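Local coordinates for TnpArep for protein (Escherichia coli, PDB 4ER8) that binds the hairpins of repeated extragenic palindromes and cleaves and recombines the single-stranded DNA of the mosaic elements they form, at residues Asn19-Arg24 / Leu90-Gln95; Gln26-Gln31 / Trp53-Glu58; Gly11-Phe16 / Ile63-Glu68. One frame throughout, in Å; residues are numbered along the deposited sequence.

Interaction 1: Asn19-Arg24 / Leu90-Gln95; sequences NLRNRR and LKNIWQ. With nucleotides of chain B.
Backbone bonds first tie Asn19-Arg24 to Leu90-Gln95: Arg21 N donates to Ile93 O (2.7 Å, N-H...O 164°), and Gln95 N to Asn19 O. They flank a single bridge between Leu20 and Trp94, where two loops meet without forming a regular sheet.

The apolar part centres on Leu20 CD1, which also comes near Ile93 CG1. This methyl sits over a face of the Trp94 indole, displaced toward the rim, at 3.9 Å from the centroid of the six-membered ring, a CH-pi contact. The indole NE1 is held by the backbone O of Lys81.

Polar side chains turn to the DNA. Arg21 NH1 reaches a lone pair of Asn92 OD1 at 3.2 Å, with the oxygen in the guanidinium plane, while one guanidinium face lies over the base of DG5 of chain B. Gln95, extended beyond CG, pairs its amide with DG4 of chain B: NE2 donates to N3 (3.0 Å) and OE1 accepts from N2 (3.1 Å), both nearly straight.

One donor and one acceptor matched to N3 and N2 would probably favour guanine over adenine, which lacks the N2 amino group, consistent with sequence-specific recognition.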
loop_
_atom_site.group_PDB
_atom_site.type_symbol
_atom_site.label_atom_id
_atom_site.label_comp_id
_atom_site.label_asym_id
_atom_site.label_seq_id
_atom_site.Cartn_x
_atom_site.Cartn_y
_atom_site.Cartn_z
ATOM N N ASN A 19 -1.632 2.589 7.967
ATOM C CA ASN A 19 -2.349 1.792 8.926
ATOM C C ASN A 19 -3.579 2.499 9.398
ATOM O O ASN A 19 -3.602 3.717 9.579
ATOM C CB ASN A 19 -1.496 1.506 10.148
ATOM C CG ASN A 19 -0.323 0.593 9.856
ATOM O OD1 ASN A 19 0.817 0.984 10.056
ATOM N ND2 ASN A 19 -0.591 -0.629 9.406
ATOM N N LEU A 20 -4.612 1.698 9.607
ATOM C CA LEU A 20 -5.788 2.124 10.320
ATOM C C LEU A 20 -5.361 2.123 11.783
ATOM O O LEU A 20 -4.570 1.232 12.217
ATOM C CB LEU A 20 -6.898 1.122 10.084
ATOM C CG LEU A 20 -8.183 1.703 9.534
ATOM C CD1 LEU A 20 -7.909 2.808 8.531
ATOM C CD2 LEU A 20 -8.962 0.598 8.912
ATOM N N ARG A 21 -5.852 3.132 12.512
ATOM C CA ARG A 21 -5.619 3.309 13.950
ATOM C C ARG A 21 -6.024 2.083 14.800
ATOM O O ARG A 21 -5.301 1.699 15.704
ATOM C CB ARG A 21 -6.345 4.572 14.432
ATOM C CG ARG A 21 -5.988 5.012 15.835
ATOM C CD ARG A 21 -5.928 6.517 15.953
ATOM N NE ARG A 21 -4.605 6.880 16.454
ATOM C CZ ARG A 21 -4.071 8.085 16.312
ATOM N NH1 ARG A 21 -4.738 9.056 15.706
ATOM N NH2 ARG A 21 -2.859 8.317 16.753
ATOM N N ASN A 22 -7.154 1.464 14.453
ATOM C CA ASN A 22 -7.789 0.356 15.208
ATOM C C ASN A 22 -7.440 -1.070 14.681
ATOM O O ASN A 22 -7.818 -1.467 13.569
ATOM C CB ASN A 22 -9.315 0.639 15.260
ATOM C CG ASN A 22 -10.157 -0.524 15.808
ATOM O OD1 ASN A 22 -9.690 -1.415 16.533
ATOM N ND2 ASN A 22 -11.435 -0.495 15.450
ATOM N N ARG A 23 -6.714 -1.824 15.513
ATOM C CA ARG A 23 -6.216 -3.156 15.181
ATOM C C ARG A 23 -7.306 -4.121 14.766
ATOM O O ARG A 23 -7.047 -4.951 13.910
ATOM C CB ARG A 23 -5.484 -3.810 16.367
ATOM C CG ARG A 23 -4.554 -2.928 17.122
ATOM C CD ARG A 23 -3.653 -3.737 18.074
ATOM N NE ARG A 23 -2.703 -4.576 17.342
ATOM C CZ ARG A 23 -1.438 -4.824 17.705
ATOM N NH1 ARG A 23 -0.915 -4.279 18.810
ATOM N NH2 ARG A 23 -0.681 -5.627 16.949
ATOM N N ARG A 24 -8.479 -4.068 15.406
ATOM C CA ARG A 24 -9.568 -5.028 15.126
ATOM C C ARG A 24 -10.492 -4.551 13.994
ATOM O O ARG A 24 -11.509 -5.195 13.720
ATOM C CB ARG A 24 -10.428 -5.356 16.391
ATOM C CG ARG A 24 -9.693 -5.922 17.601
ATOM C CD ARG A 24 -9.087 -7.276 17.294
ATOM N NE ARG A 24 -7.748 -7.460 17.882
ATOM C CZ ARG A 24 -6.847 -8.365 17.460
ATOM N NH1 ARG A 24 -7.129 -9.186 16.443
ATOM N NH2 ARG A 24 -5.650 -8.454 18.044
ATOM N N LEU A 90 -16.605 8.347 8.846
ATOM C CA LEU A 90 -16.006 8.050 10.159
ATOM C C LEU A 90 -14.882 9.037 10.458
ATOM O O LEU A 90 -14.307 9.620 9.537
ATOM C CB LEU A 90 -15.552 6.587 10.247
ATOM C CG LEU A 90 -16.544 5.567 10.847
ATOM C CD1 LEU A 90 -17.890 5.592 10.133
ATOM C CD2 LEU A 90 -16.006 4.143 10.874
ATOM N N LYS A 91 -14.595 9.275 11.732
ATOM C CA LYS A 91 -13.625 10.323 12.079
ATOM C C LYS A 91 -12.409 9.692 12.703
ATOM O O LYS A 91 -12.551 8.729 13.477
ATOM C CB LYS A 91 -14.208 11.345 13.073
ATOM C CG LYS A 91 -15.346 12.206 12.531
ATOM C CD LYS A 91 -16.733 11.661 12.951
ATOM C CE LYS A 91 -17.867 12.333 12.160
ATOM N NZ LYS A 91 -17.737 13.831 12.124
ATOM N N ASN A 92 -11.224 10.229 12.361
ATOM C CA ASN A 92 -9.970 9.836 13.011
ATOM C C ASN A 92 -9.643 8.330 12.919
ATOM O O ASN A 92 -9.225 7.700 13.889
ATOM C CB ASN A 92 -9.985 10.280 14.481
ATOM C CG ASN A 92 -8.696 9.931 15.204
ATOM O OD1 ASN A 92 -7.604 9.983 14.613
ATOM N ND2 ASN A 92 -8.808 9.550 16.488
ATOM N N ILE A 93 -9.822 7.756 11.743
ATOM C CA ILE A 93 -9.545 6.331 11.569
ATOM C C ILE A 93 -8.076 5.987 11.287
ATOM O O ILE A 93 -7.633 4.905 11.640
ATOM C CB ILE A 93 -10.412 5.740 10.446
ATOM C CG1 ILE A 93 -10.087 6.423 9.095
ATOM C CG2 ILE A 93 -11.891 5.837 10.846
ATOM C CD1 ILE A 93 -10.993 6.025 7.924
ATOM N N TRP A 94 -7.348 6.908 10.650
ATOM C CA TRP A 94 -5.984 6.668 10.165
ATOM C C TRP A 94 -4.899 6.755 11.214
ATOM O O TRP A 94 -4.902 7.679 12.002
ATOM C CB TRP A 94 -5.657 7.716 9.093
ATOM C CG TRP A 94 -6.536 7.549 7.877
ATOM C CD1 TRP A 94 -7.499 8.418 7.417
ATOM C CD2 TRP A 94 -6.568 6.414 6.996
ATOM N NE1 TRP A 94 -8.120 7.886 6.299
ATOM C CE2 TRP A 94 -7.560 6.666 6.018
ATOM C CE3 TRP A 94 -5.845 5.215 6.935
ATOM C CZ2 TRP A 94 -7.845 5.766 4.988
ATOM C CZ3 TRP A 94 -6.122 4.313 5.908
ATOM C CH2 TRP A 94 -7.119 4.593 4.950
ATOM N N GLN A 95 -3.928 5.849 11.205
ATOM C CA GLN A 95 -2.656 6.224 11.828
ATOM C C GLN A 95 -2.111 7.474 11.097
ATOM O O GLN A 95 -2.041 7.519 9.874
ATOM C CB GLN A 95 -1.622 5.090 11.888
ATOM C CG GLN A 95 -0.184 5.594 12.023
ATOM C CD GLN A 95 0.789 4.560 12.503
ATOM O OE1 GLN A 95 0.615 3.372 12.275
ATOM N NE2 GLN A 95 1.833 4.998 13.170
ATOM P P DG B 5 0.285 7.432 17.933
ATOM O OP1 DG B 5 0.295 6.895 19.323
ATOM O OP2 DG B 5 -0.960 7.407 17.162
ATOM O "O5'" DG B 5 0.785 8.932 17.829
ATOM C "C5'" DG B 5 0.609 9.619 16.611
ATOM C "C4'" DG B 5 -0.051 10.936 16.922
ATOM O "O4'" DG B 5 -1.457 10.687 17.179
ATOM C "C3'" DG B 5 0.436 11.693 18.168
ATOM O "O3'" DG B 5 0.671 13.018 17.778
ATOM C "C2'" DG B 5 -0.761 11.676 19.118
ATOM C "C1'" DG B 5 -1.899 11.670 18.120
ATOM N N9 DG B 5 -3.233 11.205 18.471
ATOM C C8 DG B 5 -4.409 11.817 18.075
ATOM N N7 DG B 5 -5.466 11.132 18.429
ATOM C C5 DG B 5 -4.933 9.998 19.081
ATOM C C6 DG B 5 -5.587 8.894 19.715
ATOM O O6 DG B 5 -6.815 8.700 19.828
ATOM N N1 DG B 5 -4.707 7.946 20.256
ATOM C C2 DG B 5 -3.332 8.038 20.184
ATOM N N2 DG B 5 -2.647 7.028 20.760
ATOM N N3 DG B 5 -2.699 9.077 19.624
ATOM C C4 DG B 5 -3.565 10.021 19.104
ATOM P P DA B 3 11.705 7.874 13.192
ATOM O OP1 DA B 3 10.950 9.128 13.232
ATOM O OP2 DA B 3 12.851 7.843 14.106
ATOM O "O5'" DA B 3 10.913 6.500 13.372
ATOM C "C5'" DA B 3 9.785 6.170 12.591
ATOM C "C4'" DA B 3 8.571 6.965 13.096
ATOM O "O4'" DA B 3 7.423 6.691 12.264
ATOM C "C3'" DA B 3 8.116 6.724 14.513
ATOM O "O3'" DA B 3 7.514 7.885 14.924
ATOM C "C2'" DA B 3 7.072 5.631 14.320
ATOM C "C1'" DA B 3 6.403 6.102 13.023
ATOM N N9 DA B 3 5.837 5.120 12.093
ATOM C C8 DA B 3 6.281 3.860 11.798
ATOM N N7 DA B 3 5.556 3.253 10.890
ATOM C C5 DA B 3 4.563 4.169 10.575
ATOM C C6 DA B 3 3.466 4.132 9.679
ATOM N N6 DA B 3 3.139 3.086 8.864
ATOM N N1 DA B 3 2.720 5.250 9.615
ATOM C C2 DA B 3 3.030 6.278 10.390
ATOM N N3 DA B 3 4.007 6.409 11.274
ATOM C C4 DA B 3 4.745 5.318 11.301
ATOM P P DG B 4 7.094 8.153 16.485
ATOM O OP1 DG B 4 7.062 9.624 16.627
ATOM O OP2 DG B 4 7.897 7.272 17.359
ATOM O "O5'" DG B 4 5.569 7.719 16.622
ATOM C "C5'" DG B 4 4.562 8.264 15.812
ATOM C "C4'" DG B 4 3.375 7.320 15.853
ATOM O "O4'" DG B 4 3.848 6.051 15.328
ATOM C "C3'" DG B 4 2.801 6.994 17.237
ATOM O "O3'" DG B 4 1.443 6.701 17.074
ATOM C "C2'" DG B 4 3.534 5.710 17.626
ATOM C "C1'" DG B 4 3.542 5.006 16.276
ATOM N N9 DG B 4 4.542 3.936 16.094
ATOM C C8 DG B 4 5.680 3.708 16.827
ATOM N N7 DG B 4 6.399 2.701 16.421
ATOM C C5 DG B 4 5.689 2.222 15.329
ATOM C C6 DG B 4 5.975 1.129 14.441
ATOM O O6 DG B 4 6.962 0.354 14.492
ATOM N N1 DG B 4 5.017 0.962 13.422
ATOM C C2 DG B 4 3.942 1.776 13.278
ATOM N N2 DG B 4 3.113 1.459 12.279
ATOM N N3 DG B 4 3.654 2.800 14.096
ATOM C C4 DG B 4 4.564 2.974 15.102
#

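Interaction 2: Gln26-Gln31 / Trp53-Glu58; sequences QLLTTQ and WVVLPE
Leu28 meets both the end of strand 49-55 and the turn after it, and here the packing between Gln26-Gln31 and Trp53-Glu58 is tight. Its backbone N donates to Pro57 O at 2.9 Å with an N-H...O angle of 149°. The side chain starts toward the same turn: CB lies 3.2 Å from Leu56 O and 3.6 Å from Val55 CG1. That methyl is put there by its torsion, CG1 anti to the backbone N of Val55 (chi1 -179°). Beyond CB, Leu28 CD1 remains beside Leu56 O at 3.9 Å. Phe84 of helix 73-87 packs against Leu28 from outside the pair, while Tyr32 and Leu35 of helix 32-45 reach Val55, so this part belongs to the buried interior.

Toward the solvent the contact thins to carbon touching carbon. Thr29 CB approaches Pro57 CA at 3.7 Å, and the exposed Gln26 touches Pro57 CB with its CB, at 4.0 Å, and with its CG, beyond which the chain is extended. The backbone oxygen of Gln26 is engaged within its own turn, accepting from Thr29 N, Thr30 N and Thr30 OG1.

Gln26 occupies the N-cap position, immediately ahead of the short helix 27-30, and Pro57 O takes up the amide of that helix's second residue. The arrangement joins this helical turn to the connection between antiparallel strands 49-55 and 59-65, the latter carrying nickel ligands His59 and His61 of the HUH nuclease site.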
loop_
_atom_site.group_PDB
_atom_site.type_symbol
_atom_site.label_atom_id
_atom_site.label_comp_id
_atom_site.label_asym_id
_atom_site.label_seq_id
_atom_site.Cartn_x
_atom_site.Cartn_y
_atom_site.Cartn_z
ATOM N N GLN A 26 -11.994 -3.796 10.214
ATOM C CA GLN A 26 -12.015 -4.536 8.926
ATOM C C GLN A 26 -12.595 -3.655 7.875
ATOM O O GLN A 26 -13.025 -4.108 6.798
ATOM C CB GLN A 26 -12.857 -5.787 8.991
ATOM C CG GLN A 26 -12.379 -6.797 10.001
ATOM C CD GLN A 26 -12.847 -8.174 9.646
ATOM O OE1 GLN A 26 -12.728 -9.106 10.446
ATOM N NE2 GLN A 26 -13.363 -8.326 8.413
ATOM N N LEU A 27 -12.589 -2.379 8.217
ATOM C CA LEU A 27 -13.068 -1.343 7.394
ATOM C C LEU A 27 -12.441 -1.275 5.985
ATOM O O LEU A 27 -13.134 -0.964 5.032
ATOM C CB LEU A 27 -12.869 -0.048 8.159
ATOM C CG LEU A 27 -13.371 1.181 7.419
ATOM C CD1 LEU A 27 -14.871 1.442 7.724
ATOM C CD2 LEU A 27 -12.525 2.332 7.807
ATOM N N LEU A 28 -11.143 -1.532 5.821
ATOM C CA LEU A 28 -10.526 -1.341 4.496
ATOM C C LEU A 28 -11.003 -2.456 3.558
ATOM O O LEU A 28 -10.979 -2.358 2.324
ATOM C CB LEU A 28 -8.998 -1.280 4.569
ATOM C CG LEU A 28 -8.311 -0.118 5.292
ATOM C CD1 LEU A 28 -6.807 -0.103 5.017
ATOM C CD2 LEU A 28 -8.940 1.204 4.900
ATOM N N THR A 29 -11.477 -3.513 4.187
ATOM C CA THR A 29 -11.919 -4.663 3.482
ATOM C C THR A 29 -13.422 -4.533 3.197
ATOM O O THR A 29 -13.833 -4.465 2.027
ATOM C CB THR A 29 -11.484 -5.888 4.266
ATOM O OG1 THR A 29 -10.496 -6.562 3.481
ATOM C CG2 THR A 29 -12.652 -6.832 4.606
ATOM N N THR A 30 -14.214 -4.437 4.268
ATOM C CA THR A 30 -15.654 -4.233 4.196
ATOM C C THR A 30 -15.985 -3.123 3.187
ATOM O O THR A 30 -16.757 -3.340 2.243
ATOM C CB THR A 30 -16.203 -3.956 5.621
ATOM O OG1 THR A 30 -16.000 -5.130 6.433
ATOM C CG2 THR A 30 -17.690 -3.578 5.614
ATOM N N GLN A 31 -15.348 -1.964 3.332
ATOM C CA GLN A 31 -15.568 -0.871 2.402
ATOM C C GLN A 31 -14.522 -0.826 1.317
ATOM O O GLN A 31 -14.133 0.249 0.838
ATOM C CB GLN A 31 -15.610 0.455 3.139
ATOM C CG GLN A 31 -16.798 0.595 4.073
ATOM C CD GLN A 31 -18.105 0.218 3.399
ATOM O OE1 GLN A 31 -18.908 -0.514 3.980
ATOM N NE2 GLN A 31 -18.320 0.698 2.159
ATOM N N TRP A 53 0.026 -2.963 -4.861
ATOM C CA TRP A 53 -0.732 -2.562 -3.705
ATOM C C TRP A 53 -1.412 -3.784 -3.073
ATOM O O TRP A 53 -1.926 -4.612 -3.806
ATOM C CB TRP A 53 -1.759 -1.538 -4.181
ATOM C CG TRP A 53 -2.315 -0.592 -3.178
ATOM C CD1 TRP A 53 -2.782 -0.883 -1.922
ATOM C CD2 TRP A 53 -2.547 0.810 -3.381
ATOM N NE1 TRP A 53 -3.251 0.274 -1.322
ATOM C CE2 TRP A 53 -3.135 1.314 -2.212
ATOM C CE3 TRP A 53 -2.309 1.690 -4.452
ATOM C CZ2 TRP A 53 -3.482 2.665 -2.077
ATOM C CZ3 TRP A 53 -2.642 3.024 -4.316
ATOM C CH2 TRP A 53 -3.213 3.507 -3.141
ATOM N N VAL A 54 -1.356 -3.928 -1.742
ATOM C CA VAL A 54 -2.313 -4.770 -1.018
ATOM C C VAL A 54 -3.170 -3.927 -0.091
ATOM O O VAL A 54 -2.716 -2.931 0.488
ATOM C CB VAL A 54 -1.696 -5.735 -0.015
ATOM C CG1 VAL A 54 -1.519 -7.074 -0.583
ATOM C CG2 VAL A 54 -0.445 -5.157 0.621
ATOM N N VAL A 55 -4.387 -4.393 0.116
ATOM C CA VAL A 55 -5.215 -3.875 1.176
ATOM C C VAL A 55 -5.497 -4.987 2.172
ATOM O O VAL A 55 -5.939 -6.073 1.816
ATOM C CB VAL A 55 -6.532 -3.431 0.628
ATOM C CG1 VAL A 55 -7.395 -2.864 1.771
ATOM C CG2 VAL A 55 -6.300 -2.432 -0.511
ATOM N N LEU A 56 -5.260 -4.707 3.431
ATOM C CA LEU A 56 -5.603 -5.677 4.421
ATOM C C LEU A 56 -6.824 -5.107 5.108
ATOM O O LEU A 56 -7.241 -3.985 4.765
ATOM C CB LEU A 56 -4.410 -5.982 5.330
ATOM C CG LEU A 56 -3.474 -6.783 4.400
ATOM C CD1 LEU A 56 -2.256 -5.981 3.949
ATOM C CD2 LEU A 56 -3.063 -8.126 4.968
ATOM N N PRO A 57 -7.447 -5.873 6.022
ATOM C CA PRO A 57 -8.644 -5.301 6.621
ATOM C C PRO A 57 -8.330 -4.018 7.347
ATOM O O PRO A 57 -9.134 -3.092 7.300
ATOM C CB PRO A 57 -9.095 -6.373 7.611
ATOM C CG PRO A 57 -8.387 -7.643 7.160
ATOM C CD PRO A 57 -7.092 -7.179 6.603
ATOM N N GLU A 58 -7.150 -3.928 7.960
ATOM C CA GLU A 58 -6.808 -2.743 8.775
ATOM C C GLU A 58 -5.534 -1.954 8.436
ATOM O O GLU A 58 -5.119 -1.131 9.245
ATOM C CB GLU A 58 -6.771 -3.106 10.269
ATOM C CG GLU A 58 -6.072 -4.437 10.571
ATOM C CD GLU A 58 -4.685 -4.517 9.988
ATOM O OE1 GLU A 58 -4.480 -5.259 9.004
ATOM O OE2 GLU A 58 -3.787 -3.837 10.504
#

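Interaction 3: Gly11-Phe16 / Ile63-Glu68; sequences GGTWFF and IWTLPE
Thr13 and Thr65 face each other as a non-hydrogen-bonded pair in an antiparallel ladder of the central sheet of this HUH nuclease domain, with strand axes 4.7 Å apart and N-to-C directions at 155°. Their hydroxyls share a hydrogen bond, OG1 to OG1 at 2.6 Å; Thr65 OG1 is also bonded to Asn51. Trp14 and Trp64 form the neighbouring hydrogen-bonded pair, each backbone N meeting the other's O; on the other side of the threonine pair, Leu66 N bonds to Gly12 O.

Trp64 can be followed outward. CB is 4.2 Å from Phe16 CE1; CG, placed beside the backbone N by chi1 of -58°, comes to 3.9 Å of the same atom. CD2 and then CE3 draw closer, CE3 to 3.6 Å. On the other branch of the indole, in the five-membered ring, NE1 packs on Trp53 CZ3. With Phe16 CE1 above the Trp64 ring, offset toward its rim, and planes at 56°, the pair is edge-to-face. Trp77 of helix 73-87 stacks on Trp64 as well. An alanine here would probably leave the Phe16 edge without its aromatic face and open a gap between the sheet and Trp77.

On the face of Thr13 and Thr65, Ile63 CG1 lies at the edge of the Phe15 ring. On the face of Trp14 and Trp64, Trp14 CZ3 lies 3.5 Å from Leu66 CG.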
loop_
_atom_site.group_PDB
_atom_site.type_symbol
_atom_site.label_atom_id
_atom_site.label_comp_id
_atom_site.label_asym_id
_atom_site.label_seq_id
_atom_site.Cartn_x
_atom_site.Cartn_y
_atom_site.Cartn_z
ATOM N N GLY A 11 10.223 11.965 -10.134
ATOM C CA GLY A 11 10.100 10.731 -10.910
ATOM C C GLY A 11 10.250 9.443 -10.100
ATOM O O GLY A 11 10.174 8.340 -10.645
ATOM N N GLY A 12 10.433 9.593 -8.788
ATOM C CA GLY A 12 10.837 8.505 -7.917
ATOM C C GLY A 12 9.826 7.409 -7.696
ATOM O O GLY A 12 8.640 7.563 -7.993
ATOM N N THR A 13 10.317 6.305 -7.138
ATOM C CA THR A 13 9.492 5.183 -6.825
ATOM C C THR A 13 9.613 4.976 -5.333
ATOM O O THR A 13 10.704 5.130 -4.785
ATOM C CB THR A 13 9.979 3.955 -7.622
ATOM O OG1 THR A 13 9.670 4.159 -9.024
ATOM C CG2 THR A 13 9.281 2.678 -7.145
ATOM N N TRP A 14 8.512 4.649 -4.662
ATOM C CA TRP A 14 8.545 4.443 -3.231
ATOM C C TRP A 14 7.575 3.355 -2.778
ATOM O O TRP A 14 6.613 2.992 -3.489
ATOM C CB TRP A 14 8.122 5.706 -2.480
ATOM C CG TRP A 14 8.911 6.977 -2.648
ATOM C CD1 TRP A 14 9.872 7.471 -1.787
ATOM C CD2 TRP A 14 8.751 7.964 -3.667
ATOM N NE1 TRP A 14 10.317 8.694 -2.236
ATOM C CE2 TRP A 14 9.651 9.006 -3.389
ATOM C CE3 TRP A 14 7.946 8.057 -4.790
ATOM C CZ2 TRP A 14 9.782 10.104 -4.208
ATOM C CZ3 TRP A 14 8.045 9.128 -5.578
ATOM C CH2 TRP A 14 8.958 10.159 -5.294
ATOM N N PHE A 15 7.827 2.892 -1.549
ATOM C CA PHE A 15 7.031 1.889 -0.866
ATOM C C PHE A 15 6.402 2.600 0.323
ATOM O O PHE A 15 7.092 3.417 0.967
ATOM C CB PHE A 15 7.957 0.815 -0.331
ATOM C CG PHE A 15 7.273 -0.176 0.594
ATOM C CD1 PHE A 15 6.602 -1.247 0.093
ATOM C CD2 PHE A 15 7.287 0.009 1.969
ATOM C CE1 PHE A 15 5.959 -2.145 0.948
ATOM C CE2 PHE A 15 6.676 -0.870 2.808
ATOM C CZ PHE A 15 6.029 -1.964 2.303
ATOM N N PHE A 16 5.137 2.287 0.627
ATOM C CA PHE A 16 4.419 2.984 1.687
ATOM C C PHE A 16 3.604 2.000 2.488
ATOM O O PHE A 16 3.258 0.943 1.990
ATOM C CB PHE A 16 3.452 4.037 1.140
ATOM C CG PHE A 16 4.063 5.077 0.261
ATOM C CD1 PHE A 16 3.912 5.015 -1.095
ATOM C CD2 PHE A 16 4.735 6.127 0.775
ATOM C CE1 PHE A 16 4.398 6.011 -1.938
ATOM C CE2 PHE A 16 5.267 7.142 -0.075
ATOM C CZ PHE A 16 5.086 7.073 -1.431
ATOM N N ILE A 63 3.380 0.329 -3.612
ATOM C CA ILE A 63 4.488 0.980 -4.345
ATOM C C ILE A 63 4.014 1.903 -5.477
ATOM O O ILE A 63 3.219 1.473 -6.327
ATOM C CB ILE A 63 5.427 -0.042 -4.946
ATOM C CG1 ILE A 63 6.009 -0.940 -3.850
ATOM C CG2 ILE A 63 6.538 0.668 -5.652
ATOM C CD1 ILE A 63 6.666 -2.252 -4.368
ATOM N N TRP A 64 4.489 3.149 -5.477
ATOM C CA TRP A 64 4.120 4.130 -6.528
ATOM C C TRP A 64 5.321 4.637 -7.282
ATOM O O TRP A 64 6.439 4.669 -6.765
ATOM C CB TRP A 64 3.486 5.415 -5.977
ATOM C CG TRP A 64 2.272 5.282 -5.168
ATOM C CD1 TRP A 64 1.476 4.197 -5.064
ATOM C CD2 TRP A 64 1.667 6.315 -4.378
ATOM N NE1 TRP A 64 0.434 4.465 -4.201
ATOM C CE2 TRP A 64 0.520 5.768 -3.786
ATOM C CE3 TRP A 64 1.994 7.645 -4.108
ATOM C CZ2 TRP A 64 -0.308 6.504 -2.910
ATOM C CZ3 TRP A 64 1.170 8.386 -3.229
ATOM C CH2 TRP A 64 0.039 7.806 -2.644
ATOM N N THR A 65 5.078 5.094 -8.492
ATOM C CA THR A 65 6.115 5.749 -9.270
ATOM C C THR A 65 5.450 6.995 -9.784
ATOM O O THR A 65 4.380 6.929 -10.402
ATOM C CB THR A 65 6.550 4.902 -10.470
ATOM O OG1 THR A 65 7.243 3.740 -10.001
ATOM C CG2 THR A 65 7.463 5.717 -11.414
ATOM N N LEU A 66 6.066 8.130 -9.522
ATOM C CA LEU A 66 5.437 9.384 -9.865
ATOM C C LEU A 66 5.968 9.896 -11.213
ATOM O O LEU A 66 7.117 9.601 -11.579
ATOM C CB LEU A 66 5.640 10.433 -8.747
ATOM C CG LEU A 66 5.144 10.198 -7.314
ATOM C CD1 LEU A 66 5.122 11.508 -6.556
ATOM C CD2 LEU A 66 3.788 9.580 -7.228
ATOM N N PRO A 67 5.140 10.686 -11.931
ATOM C CA PRO A 67 5.441 11.315 -13.200
ATOM C C PRO A 67 6.795 11.996 -13.191
ATOM O O PRO A 67 7.354 12.265 -12.130
ATOM C CB PRO A 67 4.358 12.378 -13.295
ATOM C CG PRO A 67 3.184 11.756 -12.598
ATOM C CD PRO A 67 3.794 11.069 -11.442
ATOM N N GLU A 68 7.335 12.267 -14.371
ATOM C CA GLU A 68 8.627 12.933 -14.446
ATOM C C GLU A 68 8.422 14.307 -13.833
ATOM O O GLU A 68 7.344 14.864 -13.954
ATOM C CB GLU A 68 9.120 13.029 -15.892
ATOM C CG GLU A 68 10.622 13.292 -15.994
ATOM C CD GLU A 68 11.448 12.376 -15.037
ATOM O OE1 GLU A 68 11.697 12.803 -13.859
ATOM O OE2 GLU A 68 11.819 11.236 -15.463
#

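Overall arrangement
Interactions 1 and 2 are neighbours, centres 11 Å apart, whereas interaction 3 lies 25 Å and 22 Å from them, on the opposite side of the chain's centre. Strand 13-19 carries the first segment of interaction 3 and ends at Asn19 of interaction 1; the chain then runs into helix 27-30. Both segments of interaction 2 fall between those of interaction 1 and between those of interaction 3, while the segments of 1 and 3 alternate. Strands 49-55 and 59-65, adjacent in the sheet, link interactions 2 and 3. Leu20 N probably bonds to Glu58 O, joining interactions 1 and 2. The sheet spans the distance from interaction 3 to the DNA-contacting loops of interaction 1, and strand 59-65 supplies nickel ligands His59 and His61.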